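Probable dipeptidase (Pseudomonas aeruginosa, PDB 3B40) probably acts as a metal-dependent dipeptidase of the membrane dipeptidase family (peptidase family M19), hydrolysing dipeptides. Local coordinates at residues H14-L18 / I383-D389; K54-L60 / D371-R376; L285-L291 / R315-Y319. The protein carries 11 engineered substitutions. All blocks are in the same frame, centred on the assembly; numbering follows the deposited sequence.

Contact 1. Residues H14-L18 / I383-D389. With CA (calcium ion), chain E; CD (cadmium ion), chain B.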
loop_
_atom_site.group_PDB
_atom_site.type_symbol
_atom_site.label_atom_id
_atom_site.label_comp_id
_atom_site.label_asym_id
_atom_site.label_seq_id
_atom_site.Cartn_x
_atom_site.Cartn_y
_atom_site.Cartn_z
ATOM N N HIS A 14 -2.638 -28.792 -1.301
ATOM C CA HIS A 14 -3.788 -28.182 -0.660
ATOM C C HIS A 14 -3.912 -26.695 -1.042
ATOM O O HIS A 14 -5.000 -26.242 -1.353
ATOM C CB HIS A 14 -3.650 -28.372 0.837
ATOM C CG HIS A 14 -4.814 -27.895 1.632
ATOM N ND1 HIS A 14 -4.754 -27.760 3.002
ATOM C CD2 HIS A 14 -6.055 -27.490 1.265
ATOM C CE1 HIS A 14 -5.911 -27.307 3.451
ATOM N NE2 HIS A 14 -6.722 -27.140 2.420
ATOM N N ALA A 15 -2.806 -25.954 -1.042
ATOM C CA ALA A 15 -2.809 -24.530 -1.410
ATOM C C ALA A 15 -3.290 -24.392 -2.863
ATOM O O ALA A 15 -4.140 -23.555 -3.166
ATOM C CB ALA A 15 -1.406 -23.939 -1.260
ATOM N N GLU A 16 -2.755 -25.225 -3.755
ATOM C CA GLU A 16 -3.139 -25.162 -5.189
ATOM C C GLU A 16 -4.609 -25.505 -5.403
ATOM O O GLU A 16 -5.326 -24.779 -6.091
ATOM C CB GLU A 16 -2.202 -26.026 -6.052
ATOM C CG GLU A 16 -0.761 -25.504 -6.021
ATOM C CD GLU A 16 0.251 -26.525 -6.489
ATOM O OE1 GLU A 16 -0.132 -27.694 -6.785
ATOM O OE2 GLU A 16 1.436 -26.145 -6.566
ATOM N N GLU A 17 -5.085 -26.561 -4.751
ATOM C CA GLU A 17 -6.503 -26.926 -4.856
ATOM C C GLU A 17 -7.418 -25.794 -4.428
ATOM O O GLU A 17 -8.457 -25.531 -5.071
ATOM C CB GLU A 17 -6.802 -28.210 -4.056
ATOM C CG GLU A 17 -6.282 -29.470 -4.717
ATOM C CD GLU A 17 -6.936 -29.735 -6.100
ATOM O OE1 GLU A 17 -8.148 -29.456 -6.284
ATOM O OE2 GLU A 17 -6.235 -30.207 -7.020
ATOM N N LEU A 18 -7.034 -25.093 -3.359
ATOM C CA LEU A 18 -7.862 -23.998 -2.829
ATOM C C LEU A 18 -7.900 -22.807 -3.815
ATOM O O LEU A 18 -8.970 -22.218 -4.081
ATOM C CB LEU A 18 -7.388 -23.613 -1.400
ATOM C CG LEU A 18 -8.170 -22.587 -0.552
ATOM C CD1 LEU A 18 -9.599 -23.076 -0.148
ATOM C CD2 LEU A 18 -7.347 -22.158 0.667
ATOM N N ILE A 383 -2.035 -22.232 5.789
ATOM C CA ILE A 383 -2.426 -23.631 6.058
ATOM C C ILE A 383 -1.606 -24.216 7.236
ATOM O O ILE A 383 -2.149 -24.736 8.213
ATOM C CB ILE A 383 -2.265 -24.504 4.783
ATOM C CG1 ILE A 383 -3.323 -24.118 3.744
ATOM C CG2 ILE A 383 -2.389 -25.979 5.114
ATOM C CD1 ILE A 383 -3.007 -24.595 2.316
ATOM N N THR A 384 -0.296 -24.065 7.150
ATOM C CA THR A 384 0.639 -24.591 8.138
ATOM C C THR A 384 0.334 -24.081 9.563
ATOM O O THR A 384 0.470 -24.821 10.547
ATOM C CB THR A 384 2.069 -24.250 7.683
ATOM O OG1 THR A 384 2.299 -24.889 6.415
ATOM C CG2 THR A 384 3.127 -24.699 8.689
ATOM N N ARG A 385 -0.105 -22.834 9.674
ATOM C CA ARG A 385 -0.416 -22.294 10.991
ATOM C C ARG A 385 -1.781 -22.656 11.508
ATOM O O ARG A 385 -2.096 -22.343 12.655
ATOM C CB ARG A 385 -0.261 -20.797 11.012
ATOM C CG ARG A 385 1.130 -20.456 10.701
ATOM C CD ARG A 385 1.671 -19.425 11.622
ATOM N NE ARG A 385 2.908 -18.970 11.041
ATOM C CZ ARG A 385 3.534 -17.872 11.401
ATOM N NH1 ARG A 385 3.019 -17.079 12.341
ATOM N NH2 ARG A 385 4.653 -17.569 10.804
ATOM N N GLY A 386 -2.595 -23.294 10.682
ATOM C CA GLY A 386 -3.893 -23.789 11.129
ATOM C C GLY A 386 -5.119 -22.977 10.730
ATOM O O GLY A 386 -6.209 -23.202 11.263
ATOM N N TYR A 387 -4.960 -22.042 9.793
ATOM C CA TYR A 387 -6.118 -21.329 9.233
ATOM C C TYR A 387 -6.985 -22.255 8.354
ATOM O O TYR A 387 -6.459 -23.055 7.565
ATOM C CB TYR A 387 -5.667 -20.117 8.425
ATOM C CG TYR A 387 -5.140 -18.981 9.275
ATOM C CD1 TYR A 387 -3.800 -18.943 9.671
ATOM C CD2 TYR A 387 -5.986 -17.953 9.697
ATOM C CE1 TYR A 387 -3.308 -17.899 10.438
ATOM C CE2 TYR A 387 -5.505 -16.900 10.497
ATOM C CZ TYR A 387 -4.166 -16.887 10.856
ATOM O OH TYR A 387 -3.681 -15.869 11.650
ATOM N N SER A 388 -8.302 -22.110 8.472
ATOM C CA SER A 388 -9.219 -22.907 7.694
ATOM C C SER A 388 -9.328 -22.325 6.308
ATOM O O SER A 388 -8.928 -21.196 6.082
ATOM C CB SER A 388 -10.587 -22.930 8.346
ATOM O OG SER A 388 -11.162 -21.639 8.290
ATOM N N ASP A 389 -9.872 -23.103 5.384
ATOM C CA ASP A 389 -10.159 -22.626 4.041
ATOM C C ASP A 389 -11.044 -21.389 4.026
ATOM O O ASP A 389 -10.727 -20.420 3.329
ATOM C CB ASP A 389 -10.770 -23.741 3.202
ATOM C CG ASP A 389 -9.788 -24.828 2.874
ATOM O OD1 ASP A 389 -8.569 -24.738 3.225
ATOM O OD2 ASP A 389 -10.250 -25.804 2.229
HETATM CA CA CA E . -9.068 -27.210 1.900
HETATM CD CD CD B . -7.857 -29.836 -8.668
HETATM O O HOH W 1 -9.082 -26.926 -0.506
#
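His14 and Asp389 meet at a calcium ion, each offering the end of its side chain to the same metal. His14 NE2 lies 2.4 Å from the calcium, and both carboxylate oxygens of Asp389 are ligands, OD1 at 2.9 Å and OD2 at 1.9 Å from the ion; the latter is unusually short for calcium and of doubtful exactness. Ring and carboxylate planes stand 54° apart, so the two flat groups are turned well out of line. Because both bind the calcium ion, His14 NE2 and Asp389 OD1 come within 3.1 Å without a hydrogen bond. Water 1 also binds the ion, and it lies at the edge of the imidazole, in its plane.

His14 swings its ring away from its own backbone N (chi1 -175°), which lays one face over Ile383. CD1 of Ile383 sits 3.9 Å from the centroid of the His14 ring, 23° off its normal, a CH-pi contact. The same methyl also reaches Ala15, with Ala15 CB and Ile383 CD1 4.0 Å apart. Leu18 CD1 packs against the carboxylate carbon, 3.5 Å from Asp389 CG, with Asp389 CB also close.

Glu17 holds a cadmium ion together with Glu20. Gly386 ends helix 375-385 in a Schellman motif and Ser388 N-caps helix 389-409, so Asp389 stands in that helix's first turn. The whole is a peripheral two-residue calcium site joining helix 9-19 to the turn between helices 375-385 and 389-409.

Contact 2. Residues K54-L60 / D371-R376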
loop_
_atom_site.group_PDB
_atom_site.type_symbol
_atom_site.label_atom_id
_atom_site.label_comp_id
_atom_site.label_asym_id
_atom_site.label_seq_id
_atom_site.Cartn_x
_atom_site.Cartn_y
_atom_site.Cartn_z
ATOM N N LYS A 54 2.382 -13.863 -14.742
ATOM C CA LYS A 54 2.637 -14.197 -13.330
ATOM C C LYS A 54 1.300 -14.394 -12.606
ATOM O O LYS A 54 1.155 -15.329 -11.840
ATOM C CB LYS A 54 3.495 -13.133 -12.634
ATOM C CG LYS A 54 4.940 -13.030 -13.139
ATOM C CD LYS A 54 5.682 -11.899 -12.429
ATOM C CE LYS A 54 7.126 -11.810 -12.836
ATOM N NZ LYS A 54 7.191 -11.320 -14.243
ATOM N N ALA A 55 0.310 -13.545 -12.903
ATOM C CA ALA A 55 -0.982 -13.587 -12.207
ATOM C C ALA A 55 -1.784 -14.822 -12.532
ATOM O O ALA A 55 -2.434 -15.375 -11.645
ATOM C CB ALA A 55 -1.814 -12.314 -12.479
ATOM N N GLY A 56 -1.750 -15.237 -13.805
ATOM C CA GLY A 56 -2.377 -16.486 -14.240
ATOM C C GLY A 56 -1.767 -17.704 -13.568
ATOM O O GLY A 56 -2.482 -18.615 -13.171
ATOM N N ARG A 57 -0.440 -17.711 -13.459
ATOM C CA ARG A 57 0.320 -18.781 -12.810
ATOM C C ARG A 57 -0.026 -18.900 -11.327
ATOM O O ARG A 57 -0.206 -20.009 -10.810
ATOM C CB ARG A 57 1.819 -18.497 -12.901
ATOM C CG ARG A 57 2.613 -19.488 -13.730
ATOM C CD ARG A 57 4.108 -19.342 -13.441
ATOM N NE ARG A 57 4.674 -18.106 -13.976
ATOM C CZ ARG A 57 5.618 -17.384 -13.361
ATOM N NH1 ARG A 57 6.104 -17.756 -12.183
ATOM N NH2 ARG A 57 6.087 -16.287 -13.922
ATOM N N GLY A 58 -0.069 -17.762 -10.638
ATOM C CA GLY A 58 -0.369 -17.758 -9.225
ATOM C C GLY A 58 -1.844 -17.902 -8.978
ATOM O O GLY A 58 -2.233 -18.250 -7.876
ATOM N N ARG A 59 -2.677 -17.616 -9.990
ATOM C CA ARG A 59 -4.148 -17.570 -9.796
ATOM C C ARG A 59 -4.614 -16.352 -8.982
ATOM O O ARG A 59 -5.621 -16.429 -8.293
ATOM C CB ARG A 59 -4.702 -18.862 -9.132
ATOM C CG ARG A 59 -4.318 -20.189 -9.804
ATOM C CD ARG A 59 -4.803 -20.265 -11.253
ATOM N NE ARG A 59 -6.247 -20.030 -11.409
ATOM C CZ ARG A 59 -7.181 -20.986 -11.494
ATOM N NH1 ARG A 59 -8.445 -20.633 -11.649
ATOM N NH2 ARG A 59 -6.868 -22.294 -11.461
ATOM N N LEU A 60 -3.870 -15.242 -9.045
ATOM C CA LEU A 60 -4.324 -13.971 -8.458
ATOM C C LEU A 60 -5.500 -13.479 -9.258
ATOM O O LEU A 60 -5.361 -13.292 -10.465
ATOM C CB LEU A 60 -3.205 -12.924 -8.550
ATOM C CG LEU A 60 -3.522 -11.591 -7.842
ATOM C CD1 LEU A 60 -3.859 -11.766 -6.363
ATOM C CD2 LEU A 60 -2.389 -10.575 -8.020
ATOM N N ASP A 371 6.766 -12.246 -6.160
ATOM C CA ASP A 371 5.885 -11.656 -7.160
ATOM C C ASP A 371 4.497 -12.332 -7.113
ATOM O O ASP A 371 4.263 -13.244 -6.304
ATOM C CB ASP A 371 6.560 -11.664 -8.564
ATOM C CG ASP A 371 6.780 -13.073 -9.112
ATOM O OD1 ASP A 371 5.884 -13.945 -8.952
ATOM O OD2 ASP A 371 7.860 -13.304 -9.696
ATOM N N VAL A 372 3.575 -11.876 -7.955
ATOM C CA VAL A 372 2.164 -12.296 -7.839
ATOM C C VAL A 372 1.965 -13.768 -8.159
ATOM O O VAL A 372 0.916 -14.326 -7.842
ATOM C CB VAL A 372 1.167 -11.451 -8.699
ATOM C CG1 VAL A 372 1.114 -10.013 -8.176
ATOM C CG2 VAL A 372 1.547 -11.503 -10.187
ATOM N N SER A 373 2.974 -14.381 -8.790
ATOM C CA SER A 373 2.866 -15.782 -9.195
ATOM C C SER A 373 3.040 -16.684 -7.970
ATOM O O SER A 373 2.723 -17.885 -8.028
ATOM C CB SER A 373 3.900 -16.129 -10.284
ATOM O OG SER A 373 5.165 -16.394 -9.721
ATOM N N GLU A 374 3.522 -16.093 -6.870
ATOM C CA GLU A 374 3.880 -16.849 -5.632
ATOM C C GLU A 374 2.863 -16.717 -4.459
ATOM O O GLU A 374 3.108 -17.165 -3.313
ATOM C CB GLU A 374 5.306 -16.483 -5.199
ATOM C CG GLU A 374 6.390 -17.083 -6.102
ATOM C CD GLU A 374 7.823 -16.923 -5.595
ATOM O OE1 GLU A 374 8.094 -16.166 -4.637
ATOM O OE2 GLU A 374 8.716 -17.581 -6.176
ATOM N N ILE A 375 1.690 -16.164 -4.745
ATOM C CA ILE A 375 0.660 -15.999 -3.683
ATOM C C ILE A 375 0.297 -17.278 -2.928
ATOM O O ILE A 375 -0.023 -17.235 -1.738
ATOM C CB ILE A 375 -0.635 -15.314 -4.215
ATOM C CG1 ILE A 375 -1.366 -16.201 -5.248
ATOM C CG2 ILE A 375 -0.286 -13.934 -4.810
ATOM C CD1 ILE A 375 -2.892 -15.871 -5.381
ATOM N N ARG A 376 0.353 -18.436 -3.604
ATOM C CA ARG A 376 -0.046 -19.679 -2.958
ATOM C C ARG A 376 0.939 -20.093 -1.870
ATOM O O ARG A 376 0.597 -20.875 -0.997
ATOM C CB ARG A 376 -0.268 -20.786 -3.995
ATOM C CG ARG A 376 -1.329 -20.364 -5.036
ATOM C CD ARG A 376 -1.527 -21.346 -6.165
ATOM N NE ARG A 376 -0.287 -21.497 -6.914
ATOM C CZ ARG A 376 -0.179 -22.114 -8.077
ATOM N NH1 ARG A 376 -1.252 -22.657 -8.662
ATOM N NH2 ARG A 376 1.005 -22.195 -8.642
HETATM O O HOH W 2 6.427 -18.943 -9.920
HETATM O O HOH W 3 -1.431 -22.334 -12.071
#
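The backbones come closest where Gly58 CA and Ser373 CA lie 3.8 Å apart, and a CA-H...O contact from Ser373 CA to Lys54 O (3.2 Å) confirms how tightly the end of helix 52-58 is pressed on the turn 371-374. Gly58 CA itself lies 3.3 Å from Ser373 O.

Asp371 organises the turn. Asp371 OD1 accepts Ser373 N on the anti side, an Asx turn, and Ser373 OG through the syn lone pair at 2.7 Å. The two bonds fix Ser373 in the turn; its CB lies over one face of the Arg57 guanidinium, 3.3 Å above the plane. Arg57 NH1 and Ser373 OG are close but badly angled for a direct bond; water 2 links them, weakly on the arginine side. Lys54 runs across Asp371 at about a right angle, touching it through CD and CE, while its NZ pairs with Asp51 and Asp45.

Val372 turns CG2 onto Lys54 CB (3.5 Å) and CG1 onto Leu60 CD2 (3.6 Å). Ile375 CG1, placed between its backbone N and carbonyl carbon (chi1 66°), packs 3.4 Å from Gly58 O, a buried oxygen with no polar partner in the model. Arg376 lays a guanidinium face over Arg57 O.

Arg59, with positive phi, closes helix 52-58 in a Schellman motif. Beyond it, Ala55 and Leu60 rest on Phe131 of strand 131-138, and Ile375 and Arg376 touch His19 of helix 9-19.

Contact 3. Residues L285-L291 / R315-Y319. With MG (magnesium ion), chain D.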
loop_
_atom_site.group_PDB
_atom_site.type_symbol
_atom_site.label_atom_id
_atom_site.label_comp_id
_atom_site.label_asym_id
_atom_site.label_seq_id
_atom_site.Cartn_x
_atom_site.Cartn_y
_atom_site.Cartn_z
ATOM N N LEU A 285 27.400 5.709 8.823
ATOM C CA LEU A 285 27.027 6.681 7.792
ATOM C C LEU A 285 26.488 7.965 8.416
ATOM O O LEU A 285 26.825 9.053 7.978
ATOM C CB LEU A 285 26.003 6.091 6.820
ATOM C CG LEU A 285 25.277 7.010 5.835
ATOM C CD1 LEU A 285 26.236 7.481 4.756
ATOM C CD2 LEU A 285 24.141 6.278 5.203
ATOM N N ARG A 286 25.654 7.818 9.433
ATOM C CA ARG A 286 25.054 8.953 10.117
ATOM C C ARG A 286 26.166 9.845 10.717
ATOM O O ARG A 286 26.204 11.051 10.486
ATOM C CB ARG A 286 24.077 8.436 11.175
ATOM C CG ARG A 286 22.719 8.004 10.590
ATOM C CD ARG A 286 21.811 7.366 11.638
ATOM N NE ARG A 286 21.363 8.401 12.576
ATOM C CZ ARG A 286 20.385 9.253 12.308
ATOM N NH1 ARG A 286 19.716 9.158 11.146
ATOM N NH2 ARG A 286 20.082 10.199 13.189
ATOM N N ALA A 287 27.088 9.223 11.442
ATOM C CA ALA A 287 28.318 9.865 11.927
ATOM C C ALA A 287 29.122 10.672 10.877
ATOM O O ALA A 287 29.563 11.783 11.168
ATOM C CB ALA A 287 29.205 8.837 12.611
ATOM N N ARG A 288 29.307 10.161 9.658
ATOM C CA ARG A 288 30.006 10.994 8.648
ATOM C C ARG A 288 29.190 12.131 8.050
ATOM O O ARG A 288 29.748 12.994 7.367
ATOM C CB ARG A 288 30.736 10.197 7.548
ATOM C CG ARG A 288 29.987 9.060 6.912
ATOM C CD ARG A 288 30.828 8.394 5.810
ATOM N NE ARG A 288 30.594 9.043 4.499
ATOM C CZ ARG A 288 30.098 8.452 3.399
ATOM N NH1 ARG A 288 29.800 7.156 3.380
ATOM N NH2 ARG A 288 29.923 9.164 2.290
ATOM N N PHE A 289 27.880 12.148 8.306
ATOM C CA PHE A 289 27.039 13.278 7.892
ATOM C C PHE A 289 26.574 14.114 9.084
ATOM O O PHE A 289 25.626 14.874 8.974
ATOM C CB PHE A 289 25.834 12.795 7.074
ATOM C CG PHE A 289 26.190 12.374 5.686
ATOM C CD1 PHE A 289 26.063 13.272 4.620
ATOM C CD2 PHE A 289 26.694 11.106 5.443
ATOM C CE1 PHE A 289 26.400 12.889 3.327
ATOM C CE2 PHE A 289 27.030 10.717 4.158
ATOM C CZ PHE A 289 26.887 11.617 3.101
ATOM N N ASP A 290 27.251 13.961 10.217
ATOM C CA ASP A 290 27.019 14.781 11.413
ATOM C C ASP A 290 25.632 14.575 12.048
ATOM O O ASP A 290 25.079 15.485 12.675
ATOM C CB ASP A 290 27.269 16.264 11.107
ATOM C CG ASP A 290 28.741 16.578 10.840
ATOM O OD1 ASP A 290 29.623 16.085 11.582
ATOM O OD2 ASP A 290 29.009 17.330 9.874
ATOM N N LEU A 291 25.103 13.362 11.930
ATOM C CA LEU A 291 23.875 12.998 12.588
ATOM C C LEU A 291 24.200 12.044 13.716
ATOM O O LEU A 291 25.121 11.219 13.577
ATOM C CB LEU A 291 22.934 12.317 11.590
ATOM C CG LEU A 291 22.535 13.081 10.336
ATOM C CD1 LEU A 291 21.913 12.114 9.336
ATOM C CD2 LEU A 291 21.568 14.234 10.669
ATOM N N ARG A 315 24.136 17.054 -1.035
ATOM C CA ARG A 315 24.451 16.361 0.225
ATOM C C ARG A 315 23.368 15.333 0.579
ATOM O O ARG A 315 23.667 14.220 1.034
ATOM C CB ARG A 315 24.611 17.391 1.365
ATOM C CG ARG A 315 25.081 16.808 2.690
ATOM C CD ARG A 315 25.309 17.953 3.700
ATOM N NE ARG A 315 25.574 17.434 5.050
ATOM C CZ ARG A 315 26.766 17.050 5.500
ATOM N NH1 ARG A 315 27.838 17.115 4.713
ATOM N NH2 ARG A 315 26.890 16.590 6.745
ATOM N N PHE A 316 22.110 15.728 0.366
ATOM C CA PHE A 316 20.980 14.830 0.550
ATOM C C PHE A 316 21.097 13.618 -0.371
ATOM O O PHE A 316 20.998 12.475 0.090
ATOM C CB PHE A 316 19.647 15.557 0.306
ATOM C CG PHE A 316 18.457 14.661 0.436
ATOM C CD1 PHE A 316 17.963 14.331 1.694
ATOM C CD2 PHE A 316 17.856 14.113 -0.683
ATOM C CE1 PHE A 316 16.870 13.479 1.834
ATOM C CE2 PHE A 316 16.766 13.257 -0.565
ATOM C CZ PHE A 316 16.269 12.942 0.700
ATOM N N GLY A 317 21.298 13.883 -1.671
ATOM C CA GLY A 317 21.511 12.840 -2.658
ATOM C C GLY A 317 22.518 11.792 -2.230
ATOM O O GLY A 317 22.235 10.605 -2.288
ATOM N N GLU A 318 23.685 12.237 -1.763
ATOM C CA GLU A 318 24.739 11.334 -1.312
ATOM C C GLU A 318 24.332 10.470 -0.126
ATOM O O GLU A 318 24.571 9.258 -0.095
ATOM C CB GLU A 318 25.980 12.132 -0.942
ATOM C CG GLU A 318 27.001 12.208 -2.049
ATOM C CD GLU A 318 28.325 12.708 -1.548
ATOM O OE1 GLU A 318 28.863 13.682 -2.138
ATOM O OE2 GLU A 318 28.829 12.138 -0.548
ATOM N N TYR A 319 23.732 11.113 0.865
ATOM C CA TYR A 319 23.289 10.429 2.063
ATOM C C TYR A 319 22.146 9.434 1.786
ATOM O O TYR A 319 22.275 8.246 2.120
ATOM C CB TYR A 319 22.881 11.460 3.131
ATOM C CG TYR A 319 22.299 10.820 4.344
ATOM C CD1 TYR A 319 23.110 10.202 5.282
ATOM C CD2 TYR A 319 20.916 10.836 4.561
ATOM C CE1 TYR A 319 22.557 9.583 6.412
ATOM C CE2 TYR A 319 20.365 10.233 5.663
ATOM C CZ TYR A 319 21.178 9.617 6.598
ATOM O OH TYR A 319 20.604 9.020 7.700
HETATM MG MG MG D . 31.029 12.852 -0.694
HETATM O O HOH W 4 19.743 6.629 8.928
#
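Phe289 and Tyr319 form an edge-to-face aromatic pair between the C-terminal end of helix 276-288 and helix 313-328. The Tyr319 edge points at the Phe289 face, with centroids 5.2 Å apart and planes at 64°. Tyr319 CB adds a CH-pi contact, 3.9 Å from the Phe289 ring centroid and 15° off the normal. With Tyr319 CG anti to the backbone N (chi1 175°), the ring runs on past Phe289 toward Leu285 and Leu291. Leu285 CG packs 3.8 Å from Tyr319 CE1, and Leu291 CD1 meets Tyr319 CZ at the same separation.

Arg315, extended from CG to NE, slides past Phe289 in the opposite direction and places its guanidinium face over Phe289 CD1. Arg315 NH2 gives a weak hydrogen bond to Phe289 O (3.1 Å) and a long salt bridge to Asp290 OD2.

Further out, Asp290, with positive phi, is the C-prime residue of the Schellman motif ending helix 276-288. Trp311 makes a cation-pi contact with Arg315 and an edge-to-face pair with Tyr319. Arg286 is tied to Asp305. Glu318 binds a magnesium ion, its OE2 2.3 Å from the metal.

Contacts 1 and 2 are neighbours, their centres 16 Å apart, and share helix 375-385: contact 2 takes its start and contact 1 its end. They touch directly, Ala15 CB lying 3.7 Å from Arg376 O. Contact 3 stands far off, its centre 47 Å from that of contact 1 and 40 Å from that of contact 2. Along the chain the three are nested, 285-291/315-319 inside 54-60/371-376, itself inside 14-18/383-389. Contacts 1 and 2 thus bring early and late parts of the chain together around the parallel-stranded barrel expected of this family, whereas contact 3 closes a short local excursion between strands 261-265 and 354-357.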